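Local coordinates for protein possible TctC subunit of the Tripartite Tricarboxylate Transport(TTT) Family (Rhodopseudomonas palustris, PDB 6HKE) that binds malate in the periplasm and probably delivers it to a tripartite tricarboxylate transporter for uptake, at residues L81-L90 with V294-V305; V133-H144 with L162-F171. The protein carries 2 engineered substitutions. All coordinates share one frame; numbering follows the deposited sequence.

Contact 1 is the more deeply placed: its centre lies about 13 Å from that of the chain, against about 21 Å for contact 2, and most of its touching residues are buried. It packs two sequence-distant helices without a direct hydrogen bond between them, through an indole face, small side chains and one bridging water. Contact 2, partly exposed, joins segments only 18 residues apart by parallel strand bonds at one end and apolar loop packing at the other. The centres of the contacts are about 22 Å apart and they do not touch, yet helix 150-162, which links the strands of contact 2, also packs on Trp301 and Ala86 of contact 1. Both lie near malate-binding residues.

Contact 1: residues L81-L90 with V294-V305; sequences LGTHGAAVAL and VQEEISRWEDVV
Gly85 and Ile298 mark the closest backbone approach of helix 82-90 to helix 294-305, CA to CA 4.5 Å; the segment axes come within 7.2 Å and run in similar directions, 30° apart. The first helix has a wide pi-type turn at 82-86 and a kink after it. A water sits there, donating to Gly85 O and, at 2.6 Å, to Ile298 O, and accepting weakly from Ala89 N. At Gly85 a CB would collide with Glu297 CG and with Leu81 O.

Trp301 carries the side-chain packing. Its chi1 of -68° puts CG beside the backbone N and turns one face of the indole toward Ala86, whose CB stands over the five-membered ring, 3.4 Å from its centroid and 9° off the normal, a CH-pi contact. Arg300 CD backs the opposite face, and Glu297 CG lies in plane at the edge. Trp301 NE1 gives a weak, bent bond to Glu297 OE1 (2.7 Å), which also faces Arg300 NH2 in a long salt bridge at 3.6 Å. Glu297 OE2 accepts from Trp238 NE1. Were Trp301 cut back to an alanine, a gap would probably open against Ala86 CB and Glu297 OE1 would lose its indole N-H. Farther along, Val88 CG2 meets Ile298 CG1, and Ala89 CB reaches Val305 CG2.

Leu81, next to the malate-binding His80, lays CD1 against the Glu297 carboxylate, 3.4 Å from OE1. With no direct hydrogen bond crossing between the helices, their fit rests on shape and a shared water, while the buried carboxylate is probably kept charged by Arg300 and two indole N-H groups.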
loop_
_atom_site.group_PDB
_atom_site.type_symbol
_atom_site.label_atom_id
_atom_site.label_comp_id
_atom_site.label_asym_id
_atom_site.label_seq_id
_atom_site.Cartn_x
_atom_site.Cartn_y
_atom_site.Cartn_z
ATOM N N LEU A 81 3.283 3.141 2.373
ATOM C CA LEU A 81 2.869 4.474 2.861
ATOM C C LEU A 81 2.220 4.359 4.245
ATOM O O LEU A 81 2.359 5.323 5.004
ATOM C CB LEU A 81 1.926 5.097 1.826
ATOM C CG LEU A 81 1.119 6.308 2.293
ATOM C CD1 LEU A 81 0.826 7.233 1.123
ATOM C CD2 LEU A 81 -0.187 5.857 2.934
ATOM N N GLY A 82 1.530 3.252 4.553
ATOM C CA GLY A 82 0.907 3.019 5.871
ATOM C C GLY A 82 1.919 2.578 6.924
ATOM O O GLY A 82 2.142 3.303 7.898
ATOM N N THR A 83 2.535 1.413 6.754
ATOM C CA THR A 83 3.299 0.749 7.836
ATOM C C THR A 83 4.534 1.581 8.161
ATOM O O THR A 83 4.974 1.530 9.320
ATOM C CB THR A 83 3.689 -0.666 7.424
ATOM O OG1 THR A 83 4.497 -0.544 6.253
ATOM C CG2 THR A 83 2.474 -1.522 7.160
ATOM N N HIS A 84 5.061 2.312 7.166
ATOM C CA HIS A 84 6.356 3.022 7.257
ATOM C C HIS A 84 6.174 4.508 6.972
ATOM O O HIS A 84 7.156 5.135 6.526
ATOM C CB HIS A 84 7.371 2.371 6.321
ATOM C CG HIS A 84 7.887 1.089 6.864
ATOM N ND1 HIS A 84 7.112 -0.039 6.923
ATOM C CD2 HIS A 84 9.081 0.778 7.416
ATOM C CE1 HIS A 84 7.816 -1.006 7.485
ATOM N NE2 HIS A 84 9.040 -0.529 7.799
ATOM N N GLY A 85 4.985 5.054 7.251
ATOM C CA GLY A 85 4.655 6.458 6.940
ATOM C C GLY A 85 3.568 6.980 7.852
ATOM O O GLY A 85 3.897 7.440 8.959
ATOM N N ALA A 86 2.320 6.889 7.393
ATOM C CA ALA A 86 1.099 7.356 8.085
ATOM C C ALA A 86 1.013 6.753 9.492
ATOM O O ALA A 86 0.469 7.437 10.352
ATOM C CB ALA A 86 -0.128 7.039 7.267
ATOM N N ALA A 87 1.528 5.544 9.728
ATOM C CA ALA A 87 1.371 4.822 11.017
ATOM C C ALA A 87 1.916 5.669 12.182
ATOM O O ALA A 87 1.350 5.606 13.299
ATOM C CB ALA A 87 2.047 3.479 10.950
ATOM N N VAL A 88 2.984 6.432 11.947
ATOM C CA VAL A 88 3.620 7.300 12.989
ATOM C C VAL A 88 2.557 8.269 13.513
ATOM O O VAL A 88 2.346 8.294 14.734
ATOM C CB VAL A 88 4.856 8.034 12.443
ATOM C CG1 VAL A 88 5.433 8.996 13.474
ATOM C CG2 VAL A 88 5.912 7.042 11.970
ATOM N N ALA A 89 1.846 8.943 12.606
ATOM C CA ALA A 89 0.813 9.958 12.915
ATOM C C ALA A 89 -0.496 9.317 13.403
ATOM O O ALA A 89 -1.155 9.964 14.233
ATOM C CB ALA A 89 0.572 10.827 11.706
ATOM N N LEU A 90 -0.893 8.141 12.887
ATOM C CA LEU A 90 -2.273 7.602 13.041
ATOM C C LEU A 90 -2.346 6.471 14.073
ATOM O O LEU A 90 -3.478 6.168 14.498
ATOM C CB LEU A 90 -2.778 7.058 11.698
ATOM C CG LEU A 90 -2.710 8.001 10.503
ATOM C CD1 LEU A 90 -3.386 7.361 9.302
ATOM C CD2 LEU A 90 -3.338 9.349 10.815
ATOM N N VAL A 294 10.075 7.746 3.049
ATOM C CA VAL A 294 9.661 7.482 4.460
ATOM C C VAL A 294 9.622 8.824 5.212
ATOM O O VAL A 294 8.601 9.110 5.881
ATOM C CB VAL A 294 10.548 6.431 5.160
ATOM C CG1 VAL A 294 10.327 6.399 6.671
ATOM C CG2 VAL A 294 10.328 5.033 4.607
ATOM N N GLN A 295 10.665 9.646 5.090
ATOM C CA GLN A 295 10.767 10.939 5.827
ATOM C C GLN A 295 9.583 11.833 5.430
ATOM O O GLN A 295 8.883 12.329 6.338
ATOM C CB GLN A 295 12.110 11.619 5.564
ATOM C CG GLN A 295 12.558 12.511 6.706
ATOM C CD GLN A 295 12.957 11.737 7.942
ATOM O OE1 GLN A 295 13.447 10.600 7.884
ATOM N NE2 GLN A 295 12.770 12.372 9.089
ATOM N N GLU A 296 9.338 11.983 4.126
ATOM C CA GLU A 296 8.254 12.837 3.567
ATOM C C GLU A 296 6.885 12.288 3.974
ATOM O O GLU A 296 6.034 13.087 4.371
ATOM C CB GLU A 296 8.373 12.927 2.047
ATOM C CG GLU A 296 9.495 13.841 1.605
ATOM C CD GLU A 296 9.889 13.709 0.144
ATOM O OE1 GLU A 296 9.509 12.697 -0.487
ATOM O OE2 GLU A 296 10.590 14.618 -0.362
ATOM N N GLU A 297 6.684 10.969 3.891
ATOM C CA GLU A 297 5.397 10.337 4.284
ATOM C C GLU A 297 5.150 10.578 5.775
ATOM O O GLU A 297 4.033 10.973 6.114
ATOM C CB GLU A 297 5.343 8.841 3.962
ATOM C CG GLU A 297 3.957 8.389 3.523
ATOM C CD GLU A 297 3.344 9.206 2.389
ATOM O OE1 GLU A 297 2.306 9.854 2.630
ATOM O OE2 GLU A 297 3.890 9.196 1.262
ATOM N N ILE A 298 6.148 10.382 6.632
ATOM C CA ILE A 298 5.978 10.587 8.104
ATOM C C ILE A 298 5.452 12.011 8.344
ATOM O O ILE A 298 4.462 12.132 9.090
ATOM C CB ILE A 298 7.276 10.293 8.889
ATOM C CG1 ILE A 298 7.584 8.793 8.909
ATOM C CG2 ILE A 298 7.210 10.870 10.300
ATOM C CD1 ILE A 298 8.885 8.410 9.599
ATOM N N SER A 299 6.071 13.030 7.731
ATOM C CA SER A 299 5.768 14.475 7.944
ATOM C C SER A 299 4.394 14.805 7.367
ATOM O O SER A 299 3.647 15.576 8.022
ATOM C CB SER A 299 6.791 15.404 7.326
ATOM O OG SER A 299 8.082 14.837 7.324
ATOM N N ARG A 300 4.114 14.289 6.164
ATOM C CA ARG A 300 2.846 14.512 5.423
ATOM C C ARG A 300 1.679 14.141 6.355
ATOM O O ARG A 300 0.793 14.980 6.544
ATOM C CB ARG A 300 2.903 13.749 4.091
ATOM C CG ARG A 300 1.711 13.959 3.173
ATOM C CD ARG A 300 0.525 13.118 3.610
ATOM N NE ARG A 300 -0.715 13.356 2.866
ATOM C CZ ARG A 300 -1.079 12.728 1.750
ATOM N NH1 ARG A 300 -2.236 13.033 1.191
ATOM N NH2 ARG A 300 -0.300 11.809 1.199
ATOM N N TRP A 301 1.710 12.960 6.981
ATOM C CA TRP A 301 0.601 12.458 7.840
ATOM C C TRP A 301 0.609 13.114 9.222
ATOM O O TRP A 301 -0.458 13.090 9.856
ATOM C CB TRP A 301 0.626 10.930 7.931
ATOM C CG TRP A 301 0.280 10.333 6.607
ATOM C CD1 TRP A 301 1.154 9.896 5.662
ATOM C CD2 TRP A 301 -1.025 10.256 6.012
ATOM N NE1 TRP A 301 0.481 9.475 4.552
ATOM C CE2 TRP A 301 -0.857 9.698 4.728
ATOM C CE3 TRP A 301 -2.316 10.562 6.447
ATOM C CZ2 TRP A 301 -1.929 9.440 3.879
ATOM C CZ3 TRP A 301 -3.372 10.316 5.602
ATOM C CH2 TRP A 301 -3.182 9.747 4.345
ATOM N N GLU A 302 1.750 13.640 9.679
ATOM C CA GLU A 302 1.818 14.525 10.875
ATOM C C GLU A 302 1.024 15.806 10.576
ATOM O O GLU A 302 0.286 16.212 11.456
ATOM C CB GLU A 302 3.266 14.802 11.284
ATOM C CG GLU A 302 3.850 13.744 12.216
ATOM C CD GLU A 302 5.379 13.665 12.309
ATOM O OE1 GLU A 302 6.072 14.363 11.530
ATOM O OE2 GLU A 302 5.885 12.877 13.151
ATOM N N ASP A 303 1.136 16.376 9.364
ATOM C CA ASP A 303 0.369 17.569 8.894
ATOM C C ASP A 303 -1.139 17.278 8.807
ATOM O O ASP A 303 -1.919 18.154 9.248
ATOM C CB ASP A 303 0.827 18.070 7.522
ATOM C CG ASP A 303 2.193 18.735 7.523
ATOM O OD1 ASP A 303 2.954 18.519 8.485
ATOM O OD2 ASP A 303 2.495 19.442 6.547
ATOM N N VAL A 304 -1.531 16.139 8.217
ATOM C CA VAL A 304 -2.947 15.676 8.083
ATOM C C VAL A 304 -3.607 15.641 9.471
ATOM O O VAL A 304 -4.770 16.053 9.558
ATOM C CB VAL A 304 -3.045 14.301 7.383
ATOM C CG1 VAL A 304 -4.441 13.696 7.491
ATOM C CG2 VAL A 304 -2.608 14.354 5.923
ATOM N N VAL A 305 -2.913 15.145 10.502
ATOM C CA VAL A 305 -3.430 15.081 11.905
ATOM C C VAL A 305 -3.564 16.517 12.440
ATOM O O VAL A 305 -4.506 16.763 13.207
ATOM C CB VAL A 305 -2.543 14.187 12.802
ATOM C CG1 VAL A 305 -2.877 14.319 14.285
ATOM C CG2 VAL A 305 -2.634 12.725 12.388
HETATM O O HOH W 1 3.307 9.945 9.901
#

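Contact 2: residues V133-H144 with L162-F171; sequences VESHTDNLNVAH and LKVDPTGVPF. Engineered in segment 133-144: Glu134 (natural residue Lys).
Val142 and Gly168 pair in parallel strands, 141-144 beside 167-170, whose short segment axes are inclined by 37°. The ladder alternates: Val142 N donates to Thr167 O at 2.9 Å, Val169 N to Val142 O at 2.7 Å, His144 N to Val169 O, and Phe171 N to His144 O at 2.7 Å. The first of these is nearly straight (N-H...O 173°); the last is more bent.

His144 can be followed outward. From CB the ring turns back over the neighbouring strand, because chi1 of 60° sets CG between the backbone N and carbonyl carbon. CG and CD2 lie above Val169 O, which already accepts from His144 N. ND1 is held by Gly146 N. CE1 rests on Pro170 CB at 3.7 Å, and Pro170 CA sits over the same ring face in a CH-pi contact. At the tip, NE2 has Gly168 CA near the ring plane, 3.9 Å away; a CB on this glycine would strike NE2. Tyr152 meets the ring edge-to-face.

On the sheet face shared by Asn141, Ala143 and Val169, Asn141 CB touches Val169 CG2 at 3.6 Å, and Ala143 CB touches Phe171 CE1. Before the strands, Pro166 CG presses on Val142 CG2 at 3.5 Å, tighter than usual, and Val133 CG1 meets Val164 CG2 at 3.7 Å. The engineered Glu134 lays its CG beside Val164 CG1.

Strand 141-144, helix 150-162 and strand 167-170 form a beta-alpha-beta crossover, a recurring unit of the periplasmic binding protein fold. Here the connection leaving the first strand carries Ser149, Val150 and Ser151 of the malate pocket, while Gly173 and Thr174 follow the second.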
loop_
_atom_site.group_PDB
_atom_site.type_symbol
_atom_site.label_atom_id
_atom_site.label_comp_id
_atom_site.label_asym_id
_atom_site.label_seq_id
_atom_site.Cartn_x
_atom_site.Cartn_y
_atom_site.Cartn_z
ATOM N N VAL A 133 -23.225 9.830 2.813
ATOM C CA VAL A 133 -22.439 9.357 3.989
ATOM C C VAL A 133 -22.760 10.305 5.155
ATOM O O VAL A 133 -23.044 9.790 6.243
ATOM C CB VAL A 133 -20.931 9.210 3.692
ATOM C CG1 VAL A 133 -20.155 8.738 4.911
ATOM C CG2 VAL A 133 -20.674 8.269 2.526
ATOM N N GLU A 134 -22.824 11.619 4.900
ATOM C CA GLU A 134 -23.235 12.658 5.888
ATOM C C GLU A 134 -24.588 12.295 6.520
ATOM O O GLU A 134 -24.782 12.660 7.684
ATOM C CB GLU A 134 -23.281 14.049 5.245
ATOM C CG GLU A 134 -21.911 14.714 5.152
ATOM C CD GLU A 134 -21.808 16.012 4.357
ATOM O OE1 GLU A 134 -22.787 16.787 4.350
ATOM O OE2 GLU A 134 -20.730 16.254 3.752
ATOM N N SER A 135 -25.467 11.577 5.808
ATOM C CA SER A 135 -26.889 11.338 6.174
ATOM C C SER A 135 -27.108 9.949 6.780
ATOM O O SER A 135 -28.078 9.785 7.544
ATOM C CB SER A 135 -27.772 11.525 4.968
ATOM O OG SER A 135 -27.756 12.880 4.547
ATOM N N HIS A 136 -26.308 8.958 6.398
ATOM C CA HIS A 136 -26.502 7.545 6.813
ATOM C C HIS A 136 -25.329 7.135 7.698
ATOM O O HIS A 136 -25.210 5.933 7.973
ATOM C CB HIS A 136 -26.616 6.621 5.594
ATOM C CG HIS A 136 -27.687 6.999 4.630
ATOM N ND1 HIS A 136 -28.346 6.057 3.862
ATOM C CD2 HIS A 136 -28.213 8.200 4.294
ATOM C CE1 HIS A 136 -29.235 6.664 3.101
ATOM N NE2 HIS A 136 -29.174 7.983 3.350
ATOM N N THR A 137 -24.535 8.114 8.147
ATOM C CA THR A 137 -23.163 7.926 8.693
ATOM C C THR A 137 -23.169 6.910 9.843
ATOM O O THR A 137 -22.091 6.388 10.118
ATOM C CB THR A 137 -22.485 9.265 9.045
ATOM O OG1 THR A 137 -21.202 8.949 9.592
ATOM C CG2 THR A 137 -23.262 10.148 10.001
ATOM N N ASP A 138 -24.315 6.610 10.463
ATOM C CA ASP A 138 -24.443 5.508 11.464
ATOM C C ASP A 138 -24.356 4.151 10.764
ATOM O O ASP A 138 -23.509 3.337 11.167
ATOM C CB ASP A 138 -25.778 5.490 12.219
ATOM C CG ASP A 138 -26.236 6.828 12.756
ATOM O OD1 ASP A 138 -25.582 7.845 12.435
ATOM O OD2 ASP A 138 -27.261 6.842 13.467
ATOM N N ASN A 139 -25.214 3.932 9.763
ATOM C CA ASN A 139 -25.476 2.602 9.142
ATOM C C ASN A 139 -24.393 2.241 8.114
ATOM O O ASN A 139 -24.534 1.190 7.487
ATOM C CB ASN A 139 -26.836 2.537 8.435
ATOM C CG ASN A 139 -27.978 3.097 9.253
ATOM O OD1 ASN A 139 -28.545 2.401 10.093
ATOM N ND2 ASN A 139 -28.341 4.343 8.987
ATOM N N LEU A 140 -23.366 3.070 7.929
ATOM C CA LEU A 140 -22.312 2.829 6.909
ATOM C C LEU A 140 -21.102 2.142 7.548
ATOM O O LEU A 140 -20.771 2.443 8.712
ATOM C CB LEU A 140 -21.917 4.153 6.253
ATOM C CG LEU A 140 -23.020 4.837 5.450
ATOM C CD1 LEU A 140 -22.422 5.914 4.571
ATOM C CD2 LEU A 140 -23.811 3.847 4.603
ATOM N N ASN A 141 -20.490 1.245 6.779
ATOM C CA ASN A 141 -19.263 0.489 7.119
ATOM C C ASN A 141 -18.206 0.782 6.055
ATOM O O ASN A 141 -18.455 0.502 4.861
ATOM C CB ASN A 141 -19.523 -1.018 7.195
ATOM C CG ASN A 141 -20.540 -1.408 8.246
ATOM O OD1 ASN A 141 -21.396 -2.241 7.988
ATOM N ND2 ASN A 141 -20.458 -0.817 9.423
ATOM N N VAL A 142 -17.074 1.334 6.482
ATOM C CA VAL A 142 -15.883 1.575 5.625
ATOM C C VAL A 142 -14.877 0.476 5.943
ATOM O O VAL A 142 -14.599 0.238 7.111
ATOM C CB VAL A 142 -15.292 2.976 5.842
ATOM C CG1 VAL A 142 -14.170 3.274 4.864
ATOM C CG2 VAL A 142 -16.367 4.033 5.741
ATOM N N ALA A 143 -14.382 -0.191 4.922
ATOM C CA ALA A 143 -13.396 -1.280 5.062
ATOM C C ALA A 143 -11.988 -0.679 5.056
ATOM O O ALA A 143 -11.718 0.231 4.252
ATOM C CB ALA A 143 -13.600 -2.291 3.962
ATOM N N HIS A 144 -11.118 -1.179 5.930
ATOM C CA HIS A 144 -9.654 -0.911 5.910
ATOM C C HIS A 144 -8.942 -2.159 6.440
ATOM O O HIS A 144 -9.647 -3.056 6.951
ATOM C CB HIS A 144 -9.340 0.355 6.707
ATOM C CG HIS A 144 -9.742 0.269 8.137
ATOM N ND1 HIS A 144 -8.964 -0.368 9.077
ATOM C CD2 HIS A 144 -10.827 0.741 8.794
ATOM C CE1 HIS A 144 -9.538 -0.284 10.266
ATOM N NE2 HIS A 144 -10.696 0.396 10.122
ATOM N N LEU A 162 -14.296 15.230 4.002
ATOM C CA LEU A 162 -15.772 15.275 3.826
ATOM C C LEU A 162 -16.470 15.491 5.174
ATOM O O LEU A 162 -17.693 15.639 5.174
ATOM C CB LEU A 162 -16.254 13.964 3.198
ATOM C CG LEU A 162 -15.804 13.670 1.771
ATOM C CD1 LEU A 162 -16.378 12.341 1.329
ATOM C CD2 LEU A 162 -16.225 14.761 0.809
ATOM N N LYS A 163 -15.730 15.475 6.280
ATOM C CA LYS A 163 -16.264 15.780 7.636
ATOM C C LYS A 163 -17.348 14.760 7.990
ATOM O O LYS A 163 -18.371 15.150 8.550
ATOM C CB LYS A 163 -16.769 17.228 7.691
ATOM C CG LYS A 163 -15.771 18.249 7.158
ATOM C CD LYS A 163 -16.116 19.706 7.417
ATOM C CE LYS A 163 -15.299 20.636 6.546
ATOM N NZ LYS A 163 -13.889 20.181 6.458
ATOM N N VAL A 164 -17.093 13.491 7.692
ATOM C CA VAL A 164 -17.945 12.336 8.080
ATOM C C VAL A 164 -17.076 11.367 8.884
ATOM O O VAL A 164 -15.889 11.244 8.568
ATOM C CB VAL A 164 -18.553 11.661 6.838
ATOM C CG1 VAL A 164 -19.381 12.645 6.021
ATOM C CG2 VAL A 164 -17.492 11.010 5.961
ATOM N N ASP A 165 -17.649 10.716 9.891
ATOM C CA ASP A 165 -16.953 9.682 10.697
ATOM C C ASP A 165 -17.827 8.434 10.765
ATOM O O ASP A 165 -18.365 8.112 11.817
ATOM C CB ASP A 165 -16.574 10.201 12.088
ATOM C CG ASP A 165 -15.534 9.329 12.777
ATOM O OD1 ASP A 165 -14.700 8.712 12.061
ATOM O OD2 ASP A 165 -15.560 9.266 14.025
ATOM N N PRO A 166 -17.976 7.687 9.646
ATOM C CA PRO A 166 -18.643 6.384 9.666
ATOM C C PRO A 166 -17.812 5.328 10.404
ATOM O O PRO A 166 -16.626 5.537 10.584
ATOM C CB PRO A 166 -18.755 5.995 8.184
ATOM C CG PRO A 166 -17.631 6.759 7.516
ATOM C CD PRO A 166 -17.469 8.037 8.312
ATOM N N THR A 167 -18.438 4.219 10.789
ATOM C CA THR A 167 -17.762 3.022 11.355
ATOM C C THR A 167 -16.686 2.497 10.388
ATOM O O THR A 167 -16.992 2.333 9.192
ATOM C CB THR A 167 -18.768 1.905 11.643
ATOM O OG1 THR A 167 -19.817 2.515 12.388
ATOM C CG2 THR A 167 -18.161 0.741 12.395
ATOM N N GLY A 168 -15.489 2.203 10.901
ATOM C CA GLY A 168 -14.462 1.425 10.186
ATOM C C GLY A 168 -14.608 -0.042 10.539
ATOM O O GLY A 168 -14.926 -0.331 11.698
ATOM N N VAL A 169 -14.452 -0.933 9.562
ATOM C CA VAL A 169 -14.432 -2.412 9.760
ATOM C C VAL A 169 -13.033 -2.864 9.355
ATOM O O VAL A 169 -12.631 -2.697 8.199
ATOM C CB VAL A 169 -15.552 -3.112 8.958
ATOM C CG1 VAL A 169 -15.610 -4.608 9.209
ATOM C CG2 VAL A 169 -16.914 -2.514 9.245
ATOM N N PRO A 170 -12.234 -3.402 10.303
ATOM C CA PRO A 170 -10.861 -3.799 10.018
ATOM C C PRO A 170 -10.786 -5.194 9.385
ATOM O O PRO A 170 -11.456 -6.102 9.859
ATOM C CB PRO A 170 -10.216 -3.776 11.416
ATOM C CG PRO A 170 -11.327 -4.175 12.355
ATOM C CD PRO A 170 -12.605 -3.674 11.704
ATOM N N PHE A 171 -9.941 -5.338 8.361
ATOM C CA PHE A 171 -9.685 -6.614 7.648
ATOM C C PHE A 171 -8.204 -6.964 7.796
ATOM O O PHE A 171 -7.427 -6.114 8.216
ATOM C CB PHE A 171 -10.123 -6.504 6.180
ATOM C CG PHE A 171 -11.618 -6.528 5.984
ATOM C CD1 PHE A 171 -12.372 -5.379 6.147
ATOM C CD2 PHE A 171 -12.275 -7.720 5.710
ATOM C CE1 PHE A 171 -13.749 -5.417 5.992
ATOM C CE2 PHE A 171 -13.649 -7.758 5.567
ATOM C CZ PHE A 171 -14.386 -6.611 5.721
#